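Local coordinates for protein putative SAM-dependent O-methyltranferase (Podospora anserina, PDB 4YMH) that binds S-adenosyl-L-homocysteine and is probably an S-adenosylmethionine-dependent O-methyltransferase of the cation-dependent family, at residues Asp148-Tyr153 and Asp205-Gly210; Ala209-Met212 and Arg216-Val219; Val219-Leu222 and Val228-Ile231. One frame throughout, in Å; residues are numbered along the deposited sequence.

Overall arrangement
The three interactions follow the chain through the C-terminal part of a class I methyltransferase fold, within a protein that forms a two-chain assembly. Interaction 1 packs helix 150-159 against helix 194-212, interaction 2 turns the end of helix 194-212 back onto strand 217-222, and interaction 3 pairs that strand with strand 228-233 in a hairpin. Interactions 1 and 2 share Ala209 and Gly210, with centres about 10 Å apart. Interactions 2 and 3 share Val219 and touch directly, Leu211 CD1 lying 3.7 Å from Thr229 CG2. Interaction 1 is joined to the S-adenosyl-L-homocysteine pocket through Tyr153, whereas in interaction 3 the side chain of Val228 stays about 11 Å from that ligand.

Interaction 1 (Asp148-Tyr153 and Asp205-Gly210); sequences DGYAGY and DKFSAG. With SAH (S-adenosyl-L-homocysteine), chain E.
Phe207 leaves its helix with CG anti to the backbone N (chi1 167°), which carries its ring across to the first turn of helix 150-159, where Tyr150, with CG anti to its carbonyl carbon (chi1 -80°), swings its own ring round until the CD2 edge meets the phenylalanine. The helix itself brings Tyr150 CB over the middle of the Phe207 face, 3.7 Å from the ring centroid and nearly on the ring normal, a CH-pi contact. Beyond CB, the tyrosine ring meets the same phenylalanine edge-on: the planes stand at 88° in a T-shaped pair with centroids 5.5 Å apart, and Tyr150 CD2 approaches Phe207 CE2 at 3.9 Å. Ala151 CB also touches the ring, 3.8 Å from Phe207 CD1; its small methyl lets the backbone come close, with Ala151 N 3.3 Å from Phe207 CD1. Phenylalanine suits this place because one flat face takes Tyr150 CB and the tyrosine edge, while CD1 at its rim reaches Ala151; the ring bridges the two helices here by apolar contact. Replacing this ring by an alanine would probably leave Tyr150 CB and the tyrosine edge without their aromatic mate and open a gap beside Ala151. Tyrosine suits position 150 because its apolar root packs on the phenylalanine while its OH leads away to hydrogen-bond Asp172 O and Lys147 NZ. One turn along, Tyr153 OH lies 3.4 Å from N6 of S-adenosyl-L-homocysteine and hydrogen-bonds Asn146 OD1. The pair thus joins the first turn of helix 150-159, whose Tyr153 lines the pocket, to helix 194-212, with Cys171 of strand 167-171 touching both aromatic side chains.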
loop_
_atom_site.group_PDB
_atom_site.type_symbol
_atom_site.label_atom_id
_atom_site.label_comp_id
_atom_site.label_asym_id
_atom_site.label_seq_id
_atom_site.Cartn_x
_atom_site.Cartn_y
_atom_site.Cartn_z
ATOM N N ASP A 148 16.430 15.494 -0.535
ATOM C CA ASP A 148 16.767 16.325 -1.692
ATOM C C ASP A 148 17.506 15.522 -2.772
ATOM O O ASP A 148 17.786 16.038 -3.854
ATOM C CB ASP A 148 17.586 17.574 -1.272
ATOM C CG ASP A 148 18.976 17.240 -0.713
ATOM O OD1 ASP A 148 19.230 16.092 -0.325
ATOM O OD2 ASP A 148 19.819 18.154 -0.617
ATOM N N GLY A 149 17.802 14.255 -2.488
ATOM C CA GLY A 149 18.472 13.386 -3.448
ATOM C C GLY A 149 17.596 12.394 -4.221
ATOM O O GLY A 149 18.058 11.765 -5.188
ATOM N N TYR A 150 16.329 12.266 -3.820
ATOM C CA TYR A 150 15.445 11.240 -4.387
ATOM C C TYR A 150 15.374 11.304 -5.913
ATOM O O TYR A 150 15.530 10.281 -6.600
ATOM C CB TYR A 150 14.023 11.363 -3.815
ATOM C CG TYR A 150 13.794 10.765 -2.437
ATOM C CD1 TYR A 150 14.818 10.676 -1.507
ATOM C CD2 TYR A 150 12.533 10.307 -2.066
ATOM C CE1 TYR A 150 14.593 10.150 -0.238
ATOM C CE2 TYR A 150 12.300 9.769 -0.809
ATOM C CZ TYR A 150 13.331 9.700 0.099
ATOM O OH TYR A 150 13.088 9.177 1.346
ATOM N N ALA A 151 15.143 12.501 -6.448
ATOM C CA ALA A 151 15.013 12.649 -7.896
ATOM C C ALA A 151 16.259 12.097 -8.576
ATOM O O ALA A 151 16.167 11.240 -9.475
ATOM C CB ALA A 151 14.782 14.095 -8.273
ATOM N N GLY A 152 17.420 12.512 -8.076
ATOM C CA GLY A 152 18.682 12.078 -8.656
ATOM C C GLY A 152 18.816 10.564 -8.596
ATOM O O GLY A 152 19.183 9.908 -9.594
ATOM N N TYR A 153 18.448 9.998 -7.448
ATOM C CA TYR A 153 18.565 8.554 -7.276
ATOM C C TYR A 153 17.698 7.840 -8.312
ATOM O O TYR A 153 18.167 6.928 -9.023
ATOM C CB TYR A 153 18.164 8.135 -5.864
ATOM C CG TYR A 153 19.084 8.662 -4.791
ATOM C CD1 TYR A 153 20.460 8.737 -5.001
ATOM C CD2 TYR A 153 18.583 9.095 -3.569
ATOM C CE1 TYR A 153 21.317 9.217 -4.020
ATOM C CE2 TYR A 153 19.438 9.586 -2.575
ATOM C CZ TYR A 153 20.801 9.647 -2.814
ATOM O OH TYR A 153 21.662 10.126 -1.844
ATOM N N ASP A 205 8.336 17.851 -3.277
ATOM C CA ASP A 205 7.298 18.297 -4.195
ATOM C C ASP A 205 7.886 18.370 -5.610
ATOM O O ASP A 205 7.262 17.916 -6.588
ATOM C CB ASP A 205 6.732 19.651 -3.761
ATOM C CG ASP A 205 5.798 20.253 -4.793
ATOM O OD1 ASP A 205 4.764 19.627 -5.136
ATOM O OD2 ASP A 205 6.121 21.357 -5.284
ATOM N N LYS A 206 9.091 18.931 -5.728
ATOM C CA LYS A 206 9.738 18.933 -7.045
ATOM C C LYS A 206 9.978 17.501 -7.578
ATOM O O LYS A 206 9.769 17.220 -8.760
ATOM C CB LYS A 206 11.061 19.699 -6.982
ATOM C CG LYS A 206 10.889 21.202 -6.791
ATOM C CD LYS A 206 12.219 21.924 -6.940
ATOM C CE LYS A 206 12.041 23.439 -6.877
ATOM N NZ LYS A 206 11.827 23.916 -5.484
ATOM N N PHE A 207 10.421 16.620 -6.686
ATOM C CA PHE A 207 10.626 15.199 -6.986
ATOM C C PHE A 207 9.354 14.578 -7.573
ATOM O O PHE A 207 9.356 14.000 -8.684
ATOM C CB PHE A 207 11.052 14.465 -5.714
ATOM C CG PHE A 207 10.996 12.949 -5.809
ATOM C CD1 PHE A 207 11.838 12.260 -6.668
ATOM C CD2 PHE A 207 10.118 12.222 -5.013
ATOM C CE1 PHE A 207 11.802 10.853 -6.743
ATOM C CE2 PHE A 207 10.068 10.825 -5.089
ATOM C CZ PHE A 207 10.921 10.148 -5.954
ATOM N N SER A 208 8.266 14.743 -6.825
ATOM C CA SER A 208 6.971 14.166 -7.188
ATOM C C SER A 208 6.482 14.683 -8.530
ATOM O O SER A 208 5.989 13.910 -9.341
ATOM C CB SER A 208 5.923 14.464 -6.115
ATOM O OG SER A 208 6.265 13.846 -4.895
ATOM N N ALA A 209 6.621 15.986 -8.766
ATOM C CA ALA A 209 6.188 16.552 -10.045
ATOM C C ALA A 209 7.049 16.035 -11.195
ATOM O O ALA A 209 6.554 15.799 -12.298
ATOM C CB ALA A 209 6.225 18.078 -9.999
ATOM N N GLY A 210 8.339 15.852 -10.932
ATOM C CA GLY A 210 9.247 15.347 -11.945
ATOM C C GLY A 210 8.930 13.920 -12.377
ATOM O O GLY A 210 9.094 13.573 -13.553
HETATM N N SAH E . 16.038 3.162 6.328
HETATM C CA SAH E . 16.208 3.398 7.734
HETATM C CB SAH E . 16.292 4.890 8.047
HETATM C CG SAH E . 17.081 5.764 7.078
HETATM S SD SAH E . 17.220 7.403 7.689
HETATM C C SAH E . 15.075 2.805 8.527
HETATM O O SAH E . 15.223 2.567 9.702
HETATM O OXT SAH E . 14.012 2.580 7.967
HETATM C "C5'" SAH E . 18.161 8.063 6.375
HETATM C "C4'" SAH E . 19.613 7.611 6.346
HETATM O "O4'" SAH E . 20.217 8.048 5.142
HETATM C "C3'" SAH E . 20.438 8.216 7.457
HETATM O "O3'" SAH E . 21.113 7.217 8.183
HETATM C "C2'" SAH E . 21.425 9.110 6.752
HETATM O "O2'" SAH E . 22.644 9.227 7.415
HETATM C "C1'" SAH E . 21.526 8.501 5.375
HETATM N N9 SAH E . 21.908 9.461 4.330
HETATM C C8 SAH E . 21.556 10.729 4.225
HETATM N N7 SAH E . 22.086 11.278 3.146
HETATM C C5 SAH E . 22.788 10.352 2.540
HETATM C C6 SAH E . 23.601 10.261 1.329
HETATM N N6 SAH E . 23.742 11.332 0.581
HETATM N N1 SAH E . 24.169 9.100 1.016
HETATM C C2 SAH E . 23.992 8.035 1.790
HETATM N N3 SAH E . 23.269 8.034 2.894
HETATM C C4 SAH E . 22.655 9.146 3.311
#

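Interaction 2 (Ala209-Met212 and Arg216-Val219); sequences AGLM and RIDV
Leu211, Ile217 and Val219 form an apolar helix-to-strand contact where the last turn of helix 194-212 folds back, across a short connection, onto the start of strand 217-222. Leu211 is the central residue. Its CB rests 3.8 Å from Val219 CG2, and its two methyl branches divide the strand between them: CD2 lies 3.9 Å from Ile217 CD1, whereas CD1 lies 4.2 Å from Val219 CG1. The leucine crosses both strand side chains at about a right angle, and its forked end suits a place that must meet two neighbours at once. On the strand, Ile217 and Val219 both point toward the helix, while the intervening Asp218 points away. Both are beta-branched, which fits an extended strand, and they present methyls to Leu211. Ile217 sets CG1 between its backbone N and carbonyl carbon (chi1 53°), and from there the chain extends so that CD1 reaches Leu211 O at 3.7 Å. Met212 begins by pointing away from the strand, but its flexible thioether bends back until SD stands 4.2 Å from Val219 CB, at the margin of the contact. Alongside the apolar groups, one water is hydrogen-bonded to Leu211 O at 2.8 Å and Ile217 O at 3.0 Å, a bridge between two carbonyls, of which Ile217 O also takes Lys234 NZ. The contact is flanked by strand 228-233, where Leu211 touches Thr229 and Ile231, by Val154 of helix 150-159, and by Ser24 of the second subunit, which packs on Met212.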
loop_
_atom_site.group_PDB
_atom_site.type_symbol
_atom_site.label_atom_id
_atom_site.label_comp_id
_atom_site.label_asym_id
_atom_site.label_seq_id
_atom_site.Cartn_x
_atom_site.Cartn_y
_atom_site.Cartn_z
ATOM N N ALA A 209 6.621 15.986 -8.766
ATOM C CA ALA A 209 6.188 16.552 -10.045
ATOM C C ALA A 209 7.049 16.035 -11.195
ATOM O O ALA A 209 6.554 15.799 -12.298
ATOM C CB ALA A 209 6.225 18.078 -9.999
ATOM N N GLY A 210 8.339 15.852 -10.932
ATOM C CA GLY A 210 9.247 15.347 -11.945
ATOM C C GLY A 210 8.930 13.920 -12.377
ATOM O O GLY A 210 9.094 13.573 -13.553
ATOM N N LEU A 211 8.511 13.088 -11.434
ATOM C CA LEU A 211 8.141 11.716 -11.789
ATOM C C LEU A 211 7.020 11.686 -12.817
ATOM O O LEU A 211 6.989 10.817 -13.696
ATOM C CB LEU A 211 7.720 10.929 -10.561
ATOM C CG LEU A 211 8.792 10.682 -9.505
ATOM C CD1 LEU A 211 8.198 9.830 -8.386
ATOM C CD2 LEU A 211 10.062 10.032 -10.098
ATOM N N MET A 212 6.103 12.643 -12.724
ATOM C CA MET A 212 4.966 12.644 -13.641
ATOM C C MET A 212 5.375 12.988 -15.070
ATOM O O MET A 212 4.626 12.709 -16.011
ATOM C CB MET A 212 3.884 13.606 -13.156
ATOM C CG MET A 212 3.226 13.160 -11.857
ATOM S SD MET A 212 2.606 11.453 -11.898
ATOM C CE MET A 212 1.269 11.619 -13.050
ATOM N N ARG A 216 8.953 6.866 -18.817
ATOM C CA ARG A 216 9.351 5.469 -18.633
ATOM C C ARG A 216 8.568 4.757 -17.528
ATOM O O ARG A 216 8.567 3.521 -17.448
ATOM C CB ARG A 216 10.855 5.386 -18.335
ATOM C CG ARG A 216 11.740 5.836 -19.481
ATOM C CD ARG A 216 13.201 5.947 -19.030
ATOM N NE ARG A 216 13.359 6.946 -17.977
ATOM C CZ ARG A 216 14.531 7.343 -17.487
ATOM N NH1 ARG A 216 15.657 6.829 -17.952
ATOM N NH2 ARG A 216 14.576 8.266 -16.537
ATOM N N ILE A 217 7.880 5.524 -16.689
ATOM C CA ILE A 217 7.370 4.974 -15.438
ATOM C C ILE A 217 5.899 5.238 -15.158
ATOM O O ILE A 217 5.342 6.244 -15.599
ATOM C CB ILE A 217 8.180 5.521 -14.234
ATOM C CG1 ILE A 217 8.234 7.055 -14.264
ATOM C CG2 ILE A 217 9.581 4.936 -14.227
ATOM C CD1 ILE A 217 8.945 7.691 -13.066
ATOM N N ASP A 218 5.290 4.319 -14.408
ATOM C CA ASP A 218 3.998 4.539 -13.757
ATOM C C ASP A 218 4.247 4.870 -12.290
ATOM O O ASP A 218 5.093 4.243 -11.633
ATOM C CB ASP A 218 3.081 3.307 -13.858
ATOM C CG ASP A 218 2.490 3.113 -15.246
ATOM O OD1 ASP A 218 2.379 4.102 -16.011
ATOM O OD2 ASP A 218 2.128 1.958 -15.566
ATOM N N VAL A 219 3.498 5.849 -11.785
ATOM C CA VAL A 219 3.678 6.351 -10.430
ATOM C C VAL A 219 2.398 6.292 -9.612
ATOM O O VAL A 219 1.306 6.627 -10.103
ATOM C CB VAL A 219 4.174 7.819 -10.440
ATOM C CG1 VAL A 219 4.359 8.343 -9.009
ATOM C CG2 VAL A 219 5.459 7.953 -11.262
HETATM O O HOH W 1 5.070 9.098 -14.878
#

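Interaction 3 (Val219-Leu222 and Val228-Ile231); sequences VLLL and VTQI
Gln230 and Leu220 face each other as a hydrogen-bonded pair in an antiparallel beta hairpin at one margin of the mixed sheet, following the parallel strands of the Rossmann-like methyltransferase fold. Gln230 turns CG beside its backbone N (chi1 -58°) and then runs extended across the opposite strand. Its CB lies 3.7 Å from Leu220 O, and CG follows over the same oxygen. At the amide end the two atoms part: OE1 lies 3.8 Å from Leu220 CD2, and NE2 comes to 3.4 Å from Leu222 CD2. The long, slender glutamine thus packs its methylenes against the neighbouring strand, side by side with Leu220, and crosses to the next leucine on that face. Val228, short and branched as suits a buried strand, shares this face and touches Asp172 outside the hairpin. On the face of Val219 and Leu221, Thr229 puts its two branches to different uses: CG2 meets Val219 CG1 at 3.7 Å, while OG1 lies 3.3 Å from Leu221 CD1. Thr229 and Ile231 both touch Cys171 and hydrogen-bond through their backbones to strand 167-171, which makes strand 228-233 an inner strand. On the outer side, Leu221 N is hydrogen-bonded to Ser24 OG of the second subunit. Between the hairpin strands two reciprocal pairs of backbone bonds fix the register, and the straightest of them runs from Val228 N to Leu222 O, with an angle of 175° at the hydrogen.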
loop_
_atom_site.group_PDB
_atom_site.type_symbol
_atom_site.label_atom_id
_atom_site.label_comp_id
_atom_site.label_asym_id
_atom_site.label_seq_id
_atom_site.Cartn_x
_atom_site.Cartn_y
_atom_site.Cartn_z
ATOM N N VAL A 219 3.498 5.849 -11.785
ATOM C CA VAL A 219 3.678 6.351 -10.430
ATOM C C VAL A 219 2.398 6.292 -9.612
ATOM O O VAL A 219 1.306 6.627 -10.103
ATOM C CB VAL A 219 4.174 7.819 -10.440
ATOM C CG1 VAL A 219 4.359 8.343 -9.009
ATOM C CG2 VAL A 219 5.459 7.953 -11.262
ATOM N N LEU A 220 2.531 5.866 -8.362
ATOM C CA LEU A 220 1.419 5.960 -7.424
ATOM C C LEU A 220 1.922 6.502 -6.111
ATOM O O LEU A 220 2.731 5.851 -5.442
ATOM C CB LEU A 220 0.761 4.604 -7.186
ATOM C CG LEU A 220 -0.319 4.652 -6.109
ATOM C CD1 LEU A 220 -1.495 5.503 -6.629
ATOM C CD2 LEU A 220 -0.790 3.239 -5.748
ATOM N N LEU A 221 1.443 7.683 -5.745
ATOM C CA LEU A 221 1.779 8.274 -4.459
ATOM C C LEU A 221 0.729 7.836 -3.459
ATOM O O LEU A 221 -0.381 8.360 -3.425
ATOM C CB LEU A 221 1.867 9.803 -4.558
ATOM C CG LEU A 221 2.211 10.547 -3.257
ATOM C CD1 LEU A 221 3.298 9.852 -2.440
ATOM C CD2 LEU A 221 2.603 12.024 -3.547
ATOM N N LEU A 222 1.095 6.822 -2.681
ATOM C CA LEU A 222 0.222 6.172 -1.709
ATOM C C LEU A 222 0.177 6.909 -0.374
ATOM O O LEU A 222 1.227 7.100 0.280
ATOM C CB LEU A 222 0.702 4.737 -1.502
ATOM C CG LEU A 222 -0.321 3.685 -1.094
ATOM C CD1 LEU A 222 -1.427 3.628 -2.128
ATOM C CD2 LEU A 222 0.363 2.333 -0.943
ATOM N N VAL A 228 4.209 7.199 0.620
ATOM C CA VAL A 228 5.070 6.229 -0.053
ATOM C C VAL A 228 4.850 6.285 -1.553
ATOM O O VAL A 228 3.758 5.987 -2.029
ATOM C CB VAL A 228 4.807 4.800 0.440
ATOM C CG1 VAL A 228 5.656 3.787 -0.353
ATOM C CG2 VAL A 228 5.065 4.706 1.960
ATOM N N THR A 229 5.873 6.687 -2.296
ATOM C CA THR A 229 5.753 6.685 -3.741
ATOM C C THR A 229 6.165 5.328 -4.309
ATOM O O THR A 229 7.276 4.865 -4.085
ATOM C CB THR A 229 6.590 7.798 -4.391
ATOM O OG1 THR A 229 6.198 9.071 -3.839
ATOM C CG2 THR A 229 6.345 7.806 -5.878
ATOM N N GLN A 230 5.245 4.690 -5.031
ATOM C CA GLN A 230 5.518 3.442 -5.752
ATOM C C GLN A 230 5.843 3.774 -7.196
ATOM O O GLN A 230 5.101 4.513 -7.855
ATOM C CB GLN A 230 4.304 2.491 -5.704
ATOM C CG GLN A 230 3.879 2.129 -4.288
ATOM C CD GLN A 230 2.726 1.145 -4.238
ATOM O OE1 GLN A 230 2.138 0.795 -5.260
ATOM N NE2 GLN A 230 2.410 0.682 -3.042
ATOM N N ILE A 231 6.933 3.219 -7.702
ATOM C CA ILE A 231 7.347 3.483 -9.076
ATOM C C ILE A 231 7.573 2.159 -9.793
ATOM O O ILE A 231 8.247 1.277 -9.259
ATOM C CB ILE A 231 8.636 4.329 -9.136
ATOM C CG1 ILE A 231 8.470 5.640 -8.352
ATOM C CG2 ILE A 231 9.020 4.603 -10.584
ATOM C CD1 ILE A 231 9.774 6.454 -8.228
#